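PDB 3AG7: J domain-containing protein required for chloroplast accumulation response 1 from Arabidopsis thaliana, which acts through its J-domain co-chaperone activity in chloroplast photorelocation movement, modulating the distribution, appearance and disappearance of chloroplast actin filaments. Local coordinates for residues E6-K9 against N10-A13; S31-Q34 against Y35-W38; D71-Q75 against K76-A80; E87-F90 against E91-E95. All coordinates share one frame; numbering follows the deposited sequence.

Contact 1. Residues E6-K9 against N10-A13; sequences EEIK and NIDA
Ile-8 touches, with its two branches, Ile-11 and Asp-12 one turn further along the same helix. Its CD1 comes within 4.4 Å of Ile-11 CD1, a loose apolar meeting of two methyl ends. Its other branch serves Asp-12: with CG2 anti to the backbone N, the methyl lies 4.1 Å from Asp-12 OD2, and the two side chains run past each other at a slant. The carboxylate of Asp-12 has its polar partner outside this turn, because OD1 is hydrogen-bonded to the hydroxyl of Tyr-84 on helix 80-100. On the outer side, Glu-6 and Asn-10 lie alongside and point the same way. Glu-6 CG is 4.1 Å from Asn-10 ND2, with the carboxylate and amide planes turned 73° apart, so the two flat groups neither stack nor lie coplanar. Asn-10 CG stays beside its own backbone N (chi1 -74°), which holds the amide back over the preceding turn and brings CG within 3.2 Å of Glu-6 O. The Lys-9 chain bends at chi2 (45°) and passes near Asp-12, NZ ending 5.1 Å from Asp-12 OD2, a distance at which attraction could be felt without a salt bridge. Beneath the side chains, four regular backbone bonds join each residue to the fourth one on, the shortest being Asp-12 N to Ile-8 O at 2.8 Å. The arrangement is that of an amphipathic alpha-helix: Ile-8, Ile-11 and Asp-12 of helix 5-19 turn to Tyr-84 and its neighbours, while Glu-6, Lys-9 and Asn-10 form the exposed side.

Contact 2. Residues S31-Q34 against Y35-W38; sequences STLQ and YILW
The backbone coils through a short 3-10 turn, with i to i+3 bonds from Tyr-35 N to Thr-32 O (3.0 Å) and from Ile-36 N to Leu-33 O, closed by an alpha-type i to i+4 bond from Leu-37 N to the same Leu-33 O. Among the side chains, Gln-34 and Tyr-35 run side by side in the same direction. Gln-34 CG takes the crowded position between its backbone N and carbonyl carbon (chi1 63°), which sets it over one face of the Tyr-35 ring, 4.0 Å from the centroid and displaced toward the rim, a CH-pi contact. Beyond it the amide lies almost parallel to the ring, the planes 12° apart. Thr-32 O lies at the edge of that ring, 3.6 Å from Tyr-35 CD2. Leu-33 goes the other way, into the interior: its CD2 touches Ile-36 CG2 at 4.0 Å, the two chains meeting at an angle, and its CB rests 4.1 Å from Leu-37 CD1. Leu-33 and Ile-36 both pack on Trp-18 and Val-89, and Leu-37 on Leu-68.

The two donors reach Leu-33 O differently: Leu-37 N (2.9 Å from Leu-33 O) lies nearly along the C=O axis, whereas Ile-36 N stands well above the carbonyl plane. Thr-32 O, besides receiving Tyr-35 N, is bonded by the indole NE1 of Trp-18. A water donates to Gln-34 O and to Leu-37 O, bridging the two carbonyls as the chain leaves the turn. This is a 3-10 turn of a connecting loop, its aliphatic residues plugged between helices 5-19, 54-68 and 80-100 of the J-domain structure.

Contact 3. Residues D71-Q75 against K76-A80; sequences DKLQQ and KGASA
Leu-73 meets Ala-78 across the end of helix 70-75, and its side chain can be traced outward from the backbone. CB starts 4.0 Å from Ala-78 CB. CG, beside the backbone N (chi1 -73°), serves as the branch point, and CD2 curls back to the same Ala-78 methyl, also at 4.0 Å; the methyl rests against the leucine, touching both its root and one tip from the same side. CD2 also touches the indole of Trp-38, and Leu-73 packs on Lys-83 and Ala-86 of helix 80-100 as well.

The backbone explains the pairing. Ala-78 N reaches back to Leu-73 O at 3.0 Å in an almost straight bond (N-H...O 173°), while Gly-77 N bonds Gln-74 O at 3.1 Å from above the carbonyl plane. Lys-76 N makes only weak bonds to Lys-72 O and Leu-73 O. Gly-77 has a positive phi (74°), a value that favours glycine and turns the chain away from the helix axis. Two backward bonds, the glycine and the apolar contact of Leu-73 with Ala-78 together make a classic Schellman motif, which ends the helix opened by the His-Pro-Asp signature of J domains.

Contact 4. Residues E87-F90 against E91-E95; sequences EKVF and ELLQE
Glu-87 and Glu-91, one helical turn apart, sit on the outer side of helix 80-100 with Lys-88 beside them. Glu-87 O accepts Glu-91 N at 2.9 Å, and the two carboxylates come near each other, Glu-87 OE1 being 4.3 Å from Glu-91 OE2. Any repulsion between them is probably eased by Lys-88: its NZ is in a long salt bridge with Glu-87 OE1, and a water bonded to both also approaches Glu-91 OE2, though so closely that this last leg is doubtful. Lys-88 and Glu-91 run alongside in the same direction, but NZ stays 4.4 Å from Glu-91 OE1, short of a salt bridge. A second water links that carboxylate to Lys-88 O. Next, Val-89 turns inward, its CG1 4.3 Å from Leu-93 CD1, and its carbonyl takes Leu-93 N in plane. Phe-90 closes the segment. With CG anti to the backbone N (chi1 -171°), the ring projects out from the helix, where Gln-94 crosses it: Gln-94 CG sits over one face, 4.0 Å from the Phe-90 centroid in a CH-pi contact, and Gln-94 OE1 approaches Phe-90 CE2 at 3.5 Å. Ring and amide planes are tilted by 24°. The pattern is that of an amphipathic helix, charged on its solvent side, whose Val-89, Phe-90 and Leu-93 pack on helix 54-68 in the antiparallel helical hairpin at the core of the J domain.

Overall arrangement
From the N terminus the four contacts follow in series; each joins adjoining pieces of chain, so none closes a long loop, nests or crosses another. Contact 1 lies near the start of helix 5-19, contact 2 in the loop leading toward helix 54-68, contact 3 at the exit of helix 70-75, and contact 4 midway along helix 80-100. Contact 2 is the meeting point: Leu-33 and Ile-36 pack on Val-89 of contact 4, the centres of contacts 2 and 4 being about 13 Å apart, and Trp-38 reaches contact 3. Contact 1 touches none of the others directly, but its helix packs on helix 80-100 through Tyr-84 and Met-85.

Contact 1. Residues E6-K9 against N10-A13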
ATOM      1  N   GLU A   6       8.899  13.722  14.659  1.00 14.32           N
ATOM      2  CA  GLU A   6       9.559  12.450  14.955  1.00 14.14           C
ATOM      3  C   GLU A   6       8.687  11.278  14.479  1.00 13.70           C
ATOM      4  O   GLU A   6       9.184  10.310  13.909  1.00 14.43           O
ATOM      5  CB  GLU A   6       9.851  12.350  16.443  1.00 17.36           C
ATOM      6  CG  GLU A   6      10.784  11.229  16.824  1.00 21.69           C
ATOM      7  CD  GLU A   6      11.291  11.343  18.256  1.00 30.28           C
ATOM      8  OE1 GLU A   6      11.198  12.448  18.846  1.00 28.76           O
ATOM      9  OE2 GLU A   6      11.796  10.319  18.776  1.00 32.68           O
ATOM     10  N   GLU A   7       7.383  11.417  14.644  1.00 12.34           N
ATOM     11  CA  GLU A   7       6.438  10.380  14.209  1.00 13.62           C
ATOM     12  C   GLU A   7       6.407  10.234  12.707  1.00 12.40           C
ATOM     13  O   GLU A   7       6.465   9.130  12.160  1.00  9.94           O
ATOM     14  CB  GLU A   7       5.062  10.717  14.759  1.00 14.41           C
ATOM     15  CG  GLU A   7       5.100  10.830  16.322  1.00 21.94           C
ATOM     16  CD  GLU A   7       5.160  12.292  16.872  1.00 31.20           C
ATOM     17  OE1 GLU A   7       6.256  12.896  17.054  1.00 28.45           O
ATOM     18  OE2 GLU A   7       4.083  12.803  17.247  1.00 38.74           O
ATOM     19  N   ILE A   8       6.407  11.369  12.027  1.00 11.01           N
ATOM     20  CA  ILE A   8       6.424  11.349  10.580  1.00 11.09           C
ATOM     21  C   ILE A   8       7.741  10.739  10.080  1.00 10.85           C
ATOM     22  O   ILE A   8       7.737   9.920   9.150  1.00 10.75           O
ATOM     23  CB  ILE A   8       6.200  12.748   9.998  1.00 11.85           C
ATOM     24  CG1 ILE A   8       4.748  13.231  10.234  1.00 10.85           C
ATOM     25  CG2 ILE A   8       6.538  12.772   8.531  1.00 14.80           C
ATOM     26  CD1 ILE A   8       3.652  12.395   9.456  1.00 11.55           C
ATOM     27  N   LYS A   9       8.881  11.126  10.671  1.00 11.08           N
ATOM     28  CA  LYS A   9      10.158  10.557  10.178  1.00 12.52           C
ATOM     29  C   LYS A   9      10.260   9.054  10.417  1.00 12.65           C
ATOM     30  O   LYS A   9      10.825   8.295   9.573  1.00 12.74           O
ATOM     31  CB  LYS A   9      11.354  11.284  10.789  1.00 10.70           C
ATOM     32  CG  LYS A   9      11.782  12.572  10.052  1.00 14.65           C
ATOM     33  CD  LYS A   9      10.648  13.527   9.637  1.00 19.16           C
ATOM     34  CE  LYS A   9      11.120  14.444   8.470  1.00 21.05           C
ATOM     35  NZ  LYS A   9      10.267  15.670   8.349  1.00 24.85           N
ATOM     36  N   ASN A  10       9.676   8.610  11.524  1.00 12.82           N
ATOM     37  CA  ASN A  10       9.562   7.162  11.839  1.00 14.20           C
ATOM     38  C   ASN A  10       8.676   6.370  10.881  1.00 13.44           C
ATOM     39  O   ASN A  10       9.012   5.257  10.492  1.00 14.19           O
ATOM     40  CB  ASN A  10       9.075   6.942  13.273  1.00 15.55           C
ATOM     41  CG  ASN A  10      10.142   7.244  14.310  1.00 17.08           C
ATOM     42  OD1 ASN A  10      11.338   7.224  14.018  1.00 24.79           O
ATOM     43  ND2 ASN A  10       9.719   7.483  15.527  1.00 19.05           N
ATOM     44  N   ILE A  11       7.582   6.987  10.460  1.00 12.06           N
ATOM     45  CA  ILE A  11       6.731   6.450   9.408  1.00 11.46           C
ATOM     46  C   ILE A  11       7.497   6.394   8.105  1.00 12.45           C
ATOM     47  O   ILE A  11       7.472   5.387   7.420  1.00 11.87           O
ATOM     48  CB  ILE A  11       5.437   7.299   9.258  1.00 11.94           C
ATOM     49  CG1 ILE A  11       4.549   7.110  10.513  1.00  9.94           C
ATOM     50  CG2 ILE A  11       4.693   6.951   7.920  1.00 12.12           C
ATOM     51  CD1 ILE A  11       3.325   8.136  10.574  1.00 10.79           C
ATOM     52  N   ASP A  12       8.169   7.481   7.746  1.00 11.38           N
ATOM     53  CA  ASP A  12       9.018   7.449   6.560  1.00 13.10           C
ATOM     54  C   ASP A  12       9.967   6.270   6.577  1.00 11.83           C
ATOM     55  O   ASP A  12      10.147   5.573   5.557  1.00 13.21           O
ATOM     56  CB  ASP A  12       9.856   8.730   6.474  1.00 12.59           C
ATOM     57  CG  ASP A  12       9.041   9.934   6.063  1.00 18.76           C
ATOM     58  OD1 ASP A  12       7.945   9.750   5.489  1.00 17.02           O
ATOM     59  OD2 ASP A  12       9.544  11.067   6.270  1.00 18.41           O
ATOM     60  N   ALA A  13      10.639   6.081   7.703  1.00 12.80           N
ATOM     61  CA  ALA A  13      11.661   5.036   7.808  1.00 14.20           C
ATOM     62  C   ALA A  13      11.058   3.634   7.695  1.00 13.00           C
ATOM     63  O   ALA A  13      11.618   2.756   7.045  1.00 13.53           O
ATOM     64  CB  ALA A  13      12.446   5.177   9.101  1.00 14.17           C
TER

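Contact 2. Residues S31-Q34 against Y35-W38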
ATOM      1  N   SER A  31       1.436  -8.507  -1.841  1.00  8.78           N
ATOM      2  CA  SER A  31       1.632  -9.729  -1.068  1.00 10.53           C
ATOM      3  C   SER A  31       2.222  -9.454   0.339  1.00 11.15           C
ATOM      4  O   SER A  31       2.328 -10.380   1.167  1.00 10.63           O
ATOM      5  CB  SER A  31       2.520 -10.740  -1.827  1.00  9.17           C
ATOM      6  OG  SER A  31       3.837 -10.251  -1.923  1.00 10.65           O
ATOM      7  N   THR A  32       2.629  -8.218   0.589  1.00  8.33           N
ATOM      8  CA  THR A  32       3.248  -7.849   1.874  1.00  9.79           C
ATOM      9  C   THR A  32       2.608  -6.622   2.568  1.00 10.80           C
ATOM     10  O   THR A  32       3.132  -6.140   3.575  1.00 11.12           O
ATOM     11  CB  THR A  32       4.769  -7.566   1.749  1.00 10.64           C
ATOM     12  OG1 THR A  32       5.008  -6.440   0.869  1.00 12.60           O
ATOM     13  CG2 THR A  32       5.519  -8.818   1.290  1.00 12.80           C
ATOM     14  N   LEU A  33       1.418  -6.213   2.124  1.00 10.87           N
ATOM     15  CA  LEU A  33       0.752  -5.058   2.744  1.00 12.16           C
ATOM     16  C   LEU A  33       0.454  -5.219   4.226  1.00 13.00           C
ATOM     17  O   LEU A  33       0.387  -4.226   4.940  1.00 11.79           O
ATOM     18  CB  LEU A  33      -0.543  -4.692   2.011  1.00 12.88           C
ATOM     19  CG  LEU A  33      -0.381  -3.809   0.769  1.00 12.04           C
ATOM     20  CD1 LEU A  33      -1.741  -3.690   0.137  1.00 15.16           C
ATOM     21  CD2 LEU A  33       0.169  -2.420   1.129  1.00 12.72           C
ATOM     22  N   GLN A  34       0.340  -6.460   4.693  1.00 13.13           N
ATOM     23  CA  GLN A  34      -0.023  -6.744   6.090  1.00 14.09           C
ATOM     24  C   GLN A  34       1.126  -6.372   7.017  1.00 14.55           C
ATOM     25  O   GLN A  34       0.945  -6.254   8.232  1.00 15.05           O
ATOM     26  CB  GLN A  34      -0.432  -8.222   6.253  1.00 13.63           C
ATOM     27  CG  GLN A  34       0.665  -9.219   5.957  1.00 15.27           C
ATOM     28  CD  GLN A  34       0.627  -9.742   4.521  1.00 15.18           C
ATOM     29  OE1 GLN A  34       0.519  -8.976   3.558  1.00 14.56           O
ATOM     30  NE2 GLN A  34       0.728 -11.075   4.376  1.00 17.08           N
ATOM     31  N   TYR A  35       2.287  -6.134   6.416  1.00 12.29           N
ATOM     32  CA  TYR A  35       3.492  -5.801   7.177  1.00 13.14           C
ATOM     33  C   TYR A  35       3.711  -4.292   7.250  1.00 12.83           C
ATOM     34  O   TYR A  35       4.632  -3.838   7.907  1.00 14.37           O
ATOM     35  CB  TYR A  35       4.714  -6.496   6.594  1.00 13.57           C
ATOM     36  CG  TYR A  35       4.642  -8.000   6.751  1.00 17.24           C
ATOM     37  CD1 TYR A  35       4.794  -8.586   8.004  1.00 23.21           C
ATOM     38  CD2 TYR A  35       4.370  -8.811   5.665  1.00 19.38           C
ATOM     39  CE1 TYR A  35       4.700  -9.950   8.164  1.00 27.93           C
ATOM     40  CE2 TYR A  35       4.265 -10.175   5.814  1.00 24.26           C
ATOM     41  CZ  TYR A  35       4.430 -10.740   7.060  1.00 31.15           C
ATOM     42  OH  TYR A  35       4.343 -12.111   7.206  1.00 37.76           O
ATOM     43  N   ILE A  36       2.869  -3.507   6.588  1.00 12.25           N
ATOM     44  CA  ILE A  36       3.006  -2.040   6.652  1.00 13.19           C
ATOM     45  C   ILE A  36       1.701  -1.381   7.119  1.00 15.78           C
ATOM     46  O   ILE A  36       1.717  -0.364   7.823  1.00 15.11           O
ATOM     47  CB  ILE A  36       3.547  -1.436   5.307  1.00 11.99           C
ATOM     48  CG1 ILE A  36       3.942   0.052   5.437  1.00 12.70           C
ATOM     49  CG2 ILE A  36       2.592  -1.615   4.171  1.00  9.74           C
ATOM     50  CD1 ILE A  36       5.121   0.292   6.376  1.00 14.32           C
ATOM     51  N   LEU A  37       0.559  -1.978   6.808  1.00 14.92           N
ATOM     52  CA  LEU A  37      -0.681  -1.336   7.229  1.00 16.06           C
ATOM     53  C   LEU A  37      -0.991  -1.519   8.719  1.00 16.94           C
ATOM     54  O   LEU A  37      -0.611  -2.518   9.335  1.00 15.61           O
ATOM     55  CB  LEU A  37      -1.842  -1.853   6.387  1.00 15.70           C
ATOM     56  CG  LEU A  37      -1.685  -1.545   4.886  1.00 14.69           C
ATOM     57  CD1 LEU A  37      -2.866  -2.045   4.170  1.00 15.54           C
ATOM     58  CD2 LEU A  37      -1.517  -0.031   4.669  1.00 21.74           C
ATOM     59  N   TRP A  38      -1.720  -0.561   9.285  1.00 19.27           N
ATOM     60  CA  TRP A  38      -2.152  -0.644  10.683  1.00 20.69           C
ATOM     61  C   TRP A  38      -3.254  -1.678  10.916  1.00 22.28           C
ATOM     62  O   TRP A  38      -3.905  -2.126   9.967  1.00 22.24           O
ATOM     63  CB  TRP A  38      -2.645   0.724  11.142  1.00 20.38           C
ATOM     64  CG  TRP A  38      -3.706   1.279  10.279  1.00 18.40           C
ATOM     65  CD1 TRP A  38      -5.070   1.103  10.405  1.00 13.52           C
ATOM     66  CD2 TRP A  38      -3.513   2.061   9.107  1.00 15.85           C
ATOM     67  NE1 TRP A  38      -5.718   1.754   9.379  1.00 17.21           N
ATOM     68  CE2 TRP A  38      -4.785   2.381   8.597  1.00 16.97           C
ATOM     69  CE3 TRP A  38      -2.381   2.588   8.477  1.00 19.29           C
ATOM     70  CZ2 TRP A  38      -4.957   3.145   7.429  1.00 20.47           C
ATOM     71  CZ3 TRP A  38      -2.550   3.355   7.334  1.00 20.30           C
ATOM     72  CH2 TRP A  38      -3.827   3.652   6.839  1.00 21.42           C
TER
HETATM   73  O   HOH W   1      -1.462  -5.237   9.568  1.00 35.60           O

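Contact 3. Residues D71-Q75 against K76-A80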
ATOM      1  N   ASP A  71      -9.358   9.472  -0.763  1.00 16.47           N
ATOM      2  CA  ASP A  71     -10.781   9.770  -0.625  1.00 17.22           C
ATOM      3  C   ASP A  71     -11.471   8.767   0.289  1.00 16.70           C
ATOM      4  O   ASP A  71     -12.343   9.138   1.074  1.00 16.92           O
ATOM      5  CB  ASP A  71     -11.481   9.786  -2.002  1.00 17.99           C
ATOM      6  CG  ASP A  71     -12.917  10.303  -1.926  1.00 17.70           C
ATOM      7  OD1 ASP A  71     -13.104  11.403  -1.381  1.00 18.49           O
ATOM      8  OD2 ASP A  71     -13.859   9.632  -2.419  1.00 21.60           O
ATOM      9  N   LYS A  72     -11.092   7.495   0.182  1.00 15.84           N
ATOM     10  CA  LYS A  72     -11.642   6.451   1.065  1.00 14.66           C
ATOM     11  C   LYS A  72     -11.216   6.631   2.526  1.00 16.57           C
ATOM     12  O   LYS A  72     -11.981   6.348   3.457  1.00 15.68           O
ATOM     13  CB  LYS A  72     -11.252   5.038   0.566  1.00 13.79           C
ATOM     14  CG  LYS A  72     -12.030   4.584  -0.655  1.00 18.86           C
ATOM     15  CD  LYS A  72     -13.306   3.865  -0.293  1.00 22.67           C
ATOM     16  CE  LYS A  72     -14.266   3.884  -1.469  1.00 27.34           C
ATOM     17  NZ  LYS A  72     -15.636   3.523  -1.031  1.00 30.52           N
ATOM     18  N   LEU A  73      -9.978   7.053   2.731  1.00 15.39           N
ATOM     19  CA  LEU A  73      -9.483   7.224   4.088  1.00 17.23           C
ATOM     20  C   LEU A  73     -10.214   8.369   4.758  1.00 19.69           C
ATOM     21  O   LEU A  73     -10.544   8.301   5.961  1.00 18.59           O
ATOM     22  CB  LEU A  73      -8.001   7.547   4.051  1.00 16.06           C
ATOM     23  CG  LEU A  73      -7.174   6.322   3.697  1.00 17.13           C
ATOM     24  CD1 LEU A  73      -5.827   6.738   3.115  1.00 21.93           C
ATOM     25  CD2 LEU A  73      -7.046   5.391   4.918  1.00 23.86           C
ATOM     26  N   GLN A  74     -10.356   9.458   3.999  1.00 21.33           N
ATOM     27  CA  GLN A  74     -11.074  10.642   4.476  1.00 24.69           C
ATOM     28  C   GLN A  74     -12.477  10.178   4.825  1.00 24.87           C
ATOM     29  O   GLN A  74     -12.950  10.392   5.936  1.00 26.79           O
ATOM     30  CB  GLN A  74     -11.117  11.740   3.395  1.00 25.42           C
ATOM     31  CG  GLN A  74     -12.224  12.778   3.578  1.00 31.82           C
ATOM     32  CD  GLN A  74     -11.935  13.725   4.713  1.00 39.29           C
ATOM     33  OE1 GLN A  74     -12.848  14.136   5.434  1.00 43.62           O
ATOM     34  NE2 GLN A  74     -10.656  14.076   4.891  1.00 43.13           N
ATOM     35  N   GLN A  75     -13.111   9.473   3.905  1.00 24.86           N
ATOM     36  CA  GLN A  75     -14.444   8.942   4.177  1.00 26.91           C
ATOM     37  C   GLN A  75     -14.574   7.916   5.323  1.00 26.24           C
ATOM     38  O   GLN A  75     -15.651   7.770   5.891  1.00 29.21           O
ATOM     39  CB  GLN A  75     -15.185   8.543   2.881  1.00 27.26           C
ATOM     40  CG  GLN A  75     -15.410   9.744   1.905  1.00 32.50           C
ATOM     41  CD  GLN A  75     -15.879   9.352   0.482  1.00 41.94           C
ATOM     42  OE1 GLN A  75     -16.340   8.222   0.242  1.00 45.46           O
ATOM     43  NE2 GLN A  75     -15.758  10.301  -0.468  1.00 42.21           N
ATOM     44  N   LYS A  76     -13.469   7.298   5.738  1.00 26.02           N
ATOM     45  CA  LYS A  76     -13.458   6.297   6.833  1.00 23.35           C
ATOM     46  C   LYS A  76     -13.045   6.950   8.177  1.00 22.41           C
ATOM     47  O   LYS A  76     -12.905   6.261   9.193  1.00 21.76           O
ATOM     48  CB  LYS A  76     -12.456   5.172   6.537  1.00 26.51           C
ATOM     49  CG  LYS A  76     -12.919   4.045   5.584  1.00 28.70           C
ATOM     50  CD  LYS A  76     -13.979   3.144   6.226  1.00 31.61           C
ATOM     51  CE  LYS A  76     -14.166   1.813   5.477  1.00 31.69           C
ATOM     52  NZ  LYS A  76     -14.222   2.078   4.013  1.00 32.31           N
ATOM     53  N   GLY A  77     -12.711   8.236   8.120  1.00 20.45           N
ATOM     54  CA  GLY A  77     -12.309   9.010   9.290  1.00 19.61           C
ATOM     55  C   GLY A  77     -10.900   8.695   9.803  1.00 17.52           C
ATOM     56  O   GLY A  77     -10.625   8.769  11.000  1.00 18.67           O
ATOM     57  N   ALA A  78      -9.990   8.378   8.896  1.00 14.95           N
ATOM     58  CA  ALA A  78      -8.605   8.097   9.280  1.00 12.11           C
ATOM     59  C   ALA A  78      -7.932   9.302   9.927  1.00 10.61           C
ATOM     60  O   ALA A  78      -8.294  10.448   9.647  1.00 12.62           O
ATOM     61  CB  ALA A  78      -7.817   7.683   8.056  1.00 10.27           C
ATOM     62  N   SER A  79      -6.897   9.023  10.720  1.00  9.87           N
ATOM     63  CA  SER A  79      -6.099  10.062  11.384  1.00  9.93           C
ATOM     64  C   SER A  79      -5.141  10.727  10.370  1.00 10.81           C
ATOM     65  O   SER A  79      -4.960  10.214   9.259  1.00 11.26           O
ATOM     66  CB  SER A  79      -5.311   9.443  12.546  1.00 10.21           C
ATOM     67  OG  SER A  79      -4.154   8.735  12.061  1.00 13.86           O
ATOM     68  N   ALA A  80      -4.634  11.911  10.716  1.00 10.60           N
ATOM     69  CA  ALA A  80      -3.659  12.646   9.862  1.00 11.74           C
ATOM     70  C   ALA A  80      -2.438  11.762   9.538  1.00 11.33           C
ATOM     71  O   ALA A  80      -1.946  11.744   8.401  1.00 11.74           O
ATOM     72  CB  ALA A  80      -3.198  13.899  10.580  1.00 10.34           C
TER

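Contact 4. Residues E87-F90 against E91-E95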
ATOM      1  N   GLU A  87      -0.643   7.805   1.959  1.00 12.74           N
ATOM      2  CA  GLU A  87      -0.246   8.548   0.770  1.00 12.25           C
ATOM      3  C   GLU A  87       1.095   8.006   0.253  1.00 12.92           C
ATOM      4  O   GLU A  87       1.283   7.803  -0.969  1.00 12.39           O
ATOM      5  CB  GLU A  87      -0.132  10.037   1.105  1.00 15.78           C
ATOM      6  CG  GLU A  87       0.422  10.915  -0.008  1.00 16.92           C
ATOM      7  CD  GLU A  87       0.620  12.373   0.444  1.00 26.18           C
ATOM      8  OE1 GLU A  87       1.783  12.809   0.525  1.00 30.21           O
ATOM      9  OE2 GLU A  87      -0.364  13.058   0.801  1.00 32.47           O
ATOM     10  N   LYS A  88       2.006   7.700   1.176  1.00 12.04           N
ATOM     11  CA  LYS A  88       3.296   7.149   0.734  1.00 10.36           C
ATOM     12  C   LYS A  88       3.135   5.767   0.144  1.00 11.49           C
ATOM     13  O   LYS A  88       3.738   5.463  -0.860  1.00 12.33           O
ATOM     14  CB  LYS A  88       4.297   7.116   1.856  1.00  9.72           C
ATOM     15  CG  LYS A  88       4.608   8.481   2.414  1.00 12.97           C
ATOM     16  CD  LYS A  88       5.109   9.417   1.352  1.00 15.72           C
ATOM     17  CE  LYS A  88       5.207  10.829   1.935  1.00 19.80           C
ATOM     18  NZ  LYS A  88       5.581  11.810   0.886  1.00 26.72           N
ATOM     19  N   VAL A  89       2.330   4.913   0.789  1.00  9.85           N
ATOM     20  CA  VAL A  89       2.150   3.559   0.283  1.00  9.94           C
ATOM     21  C   VAL A  89       1.397   3.565  -1.056  1.00 11.58           C
ATOM     22  O   VAL A  89       1.735   2.833  -2.016  1.00 11.98           O
ATOM     23  CB  VAL A  89       1.436   2.680   1.325  1.00  9.17           C
ATOM     24  CG1 VAL A  89       1.126   1.321   0.737  1.00 11.40           C
ATOM     25  CG2 VAL A  89       2.331   2.549   2.587  1.00 10.42           C
ATOM     26  N   PHE A  90       0.417   4.449  -1.141  1.00 11.12           N
ATOM     27  CA  PHE A  90      -0.414   4.562  -2.331  1.00 12.48           C
ATOM     28  C   PHE A  90       0.425   5.022  -3.510  1.00 12.65           C
ATOM     29  O   PHE A  90       0.229   4.544  -4.609  1.00 12.95           O
ATOM     30  CB  PHE A  90      -1.545   5.570  -2.063  1.00 13.09           C
ATOM     31  CG  PHE A  90      -2.576   5.606  -3.134  1.00 17.31           C
ATOM     32  CD1 PHE A  90      -3.375   4.493  -3.384  1.00 23.53           C
ATOM     33  CD2 PHE A  90      -2.730   6.719  -3.919  1.00 18.00           C
ATOM     34  CE1 PHE A  90      -4.331   4.531  -4.361  1.00 27.39           C
ATOM     35  CE2 PHE A  90      -3.699   6.736  -4.945  1.00 19.49           C
ATOM     36  CZ  PHE A  90      -4.463   5.655  -5.161  1.00 20.31           C
ATOM     37  N   GLU A  91       1.318   5.987  -3.288  1.00 12.98           N
ATOM     38  CA  GLU A  91       2.291   6.374  -4.351  1.00 13.16           C
ATOM     39  C   GLU A  91       3.056   5.171  -4.904  1.00 12.02           C
ATOM     40  O   GLU A  91       3.182   5.025  -6.133  1.00 10.63           O
ATOM     41  CB  GLU A  91       3.294   7.408  -3.844  1.00 13.30           C
ATOM     42  CG  GLU A  91       2.691   8.756  -3.577  1.00 22.36           C
ATOM     43  CD  GLU A  91       3.740   9.760  -3.080  1.00 28.87           C
ATOM     44  OE1 GLU A  91       4.892   9.355  -2.736  1.00 27.10           O
ATOM     45  OE2 GLU A  91       3.408  10.963  -3.056  1.00 32.91           O
ATOM     46  N   LEU A  92       3.542   4.298  -4.011  1.00 10.86           N
ATOM     47  CA  LEU A  92       4.293   3.099  -4.423  1.00 10.13           C
ATOM     48  C   LEU A  92       3.408   2.171  -5.205  1.00 10.50           C
ATOM     49  O   LEU A  92       3.810   1.680  -6.254  1.00 11.45           O
ATOM     50  CB  LEU A  92       4.887   2.373  -3.222  1.00 10.28           C
ATOM     51  CG  LEU A  92       6.006   3.127  -2.495  1.00  9.50           C
ATOM     52  CD1 LEU A  92       6.155   2.619  -1.070  1.00 11.39           C
ATOM     53  CD2 LEU A  92       7.331   3.032  -3.255  1.00 15.37           C
ATOM     54  N   LEU A  93       2.180   1.985  -4.722  1.00  9.36           N
ATOM     55  CA  LEU A  93       1.226   1.081  -5.378  1.00 10.64           C
ATOM     56  C   LEU A  93       0.913   1.580  -6.790  1.00 10.65           C
ATOM     57  O   LEU A  93       0.926   0.792  -7.754  1.00 10.44           O
ATOM     58  CB  LEU A  93      -0.051   0.935  -4.540  1.00  9.43           C
ATOM     59  CG  LEU A  93       0.124   0.030  -3.321  1.00 16.56           C
ATOM     60  CD1 LEU A  93      -1.195  -0.080  -2.561  1.00 17.38           C
ATOM     61  CD2 LEU A  93       0.577  -1.389  -3.689  1.00 17.60           C
ATOM     62  N   GLN A  94       0.664   2.885  -6.933  1.00 10.94           N
ATOM     63  CA  GLN A  94       0.303   3.407  -8.257  1.00 11.65           C
ATOM     64  C   GLN A  94       1.426   3.222  -9.267  1.00 11.55           C
ATOM     65  O   GLN A  94       1.173   2.960 -10.443  1.00 10.57           O
ATOM     66  CB  GLN A  94      -0.072   4.886  -8.169  1.00 12.84           C
ATOM     67  CG  GLN A  94      -1.372   5.136  -7.505  1.00 14.57           C
ATOM     68  CD  GLN A  94      -2.154   6.222  -8.217  1.00 29.11           C
ATOM     69  OE1 GLN A  94      -1.977   7.412  -7.946  1.00 30.97           O
ATOM     70  NE2 GLN A  94      -3.019   5.811  -9.157  1.00 28.35           N
ATOM     71  N   GLU A  95       2.655   3.455  -8.823  1.00  9.80           N
ATOM     72  CA  GLU A  95       3.842   3.371  -9.690  1.00 10.72           C
ATOM     73  C   GLU A  95       3.957   1.916 -10.113  1.00  9.71           C
ATOM     74  O   GLU A  95       4.276   1.622 -11.267  1.00  9.74           O
ATOM     75  CB  GLU A  95       5.084   3.820  -8.879  1.00 11.49           C
ATOM     76  CG  GLU A  95       6.496   3.603  -9.547  1.00 19.44           C
ATOM     77  CD  GLU A  95       7.778   3.494  -8.591  1.00 30.51           C
ATOM     78  OE1 GLU A  95       7.761   3.483  -7.290  1.00 22.94           O
ATOM     79  OE2 GLU A  95       8.872   3.385  -9.218  1.00 34.51           O
TER
HETATM   80  O   HOH W   2       3.744  12.009  -0.915  1.00 33.16           O
HETATM   81  O   HOH W   3       6.177   6.823  -1.437  1.00 18.15           O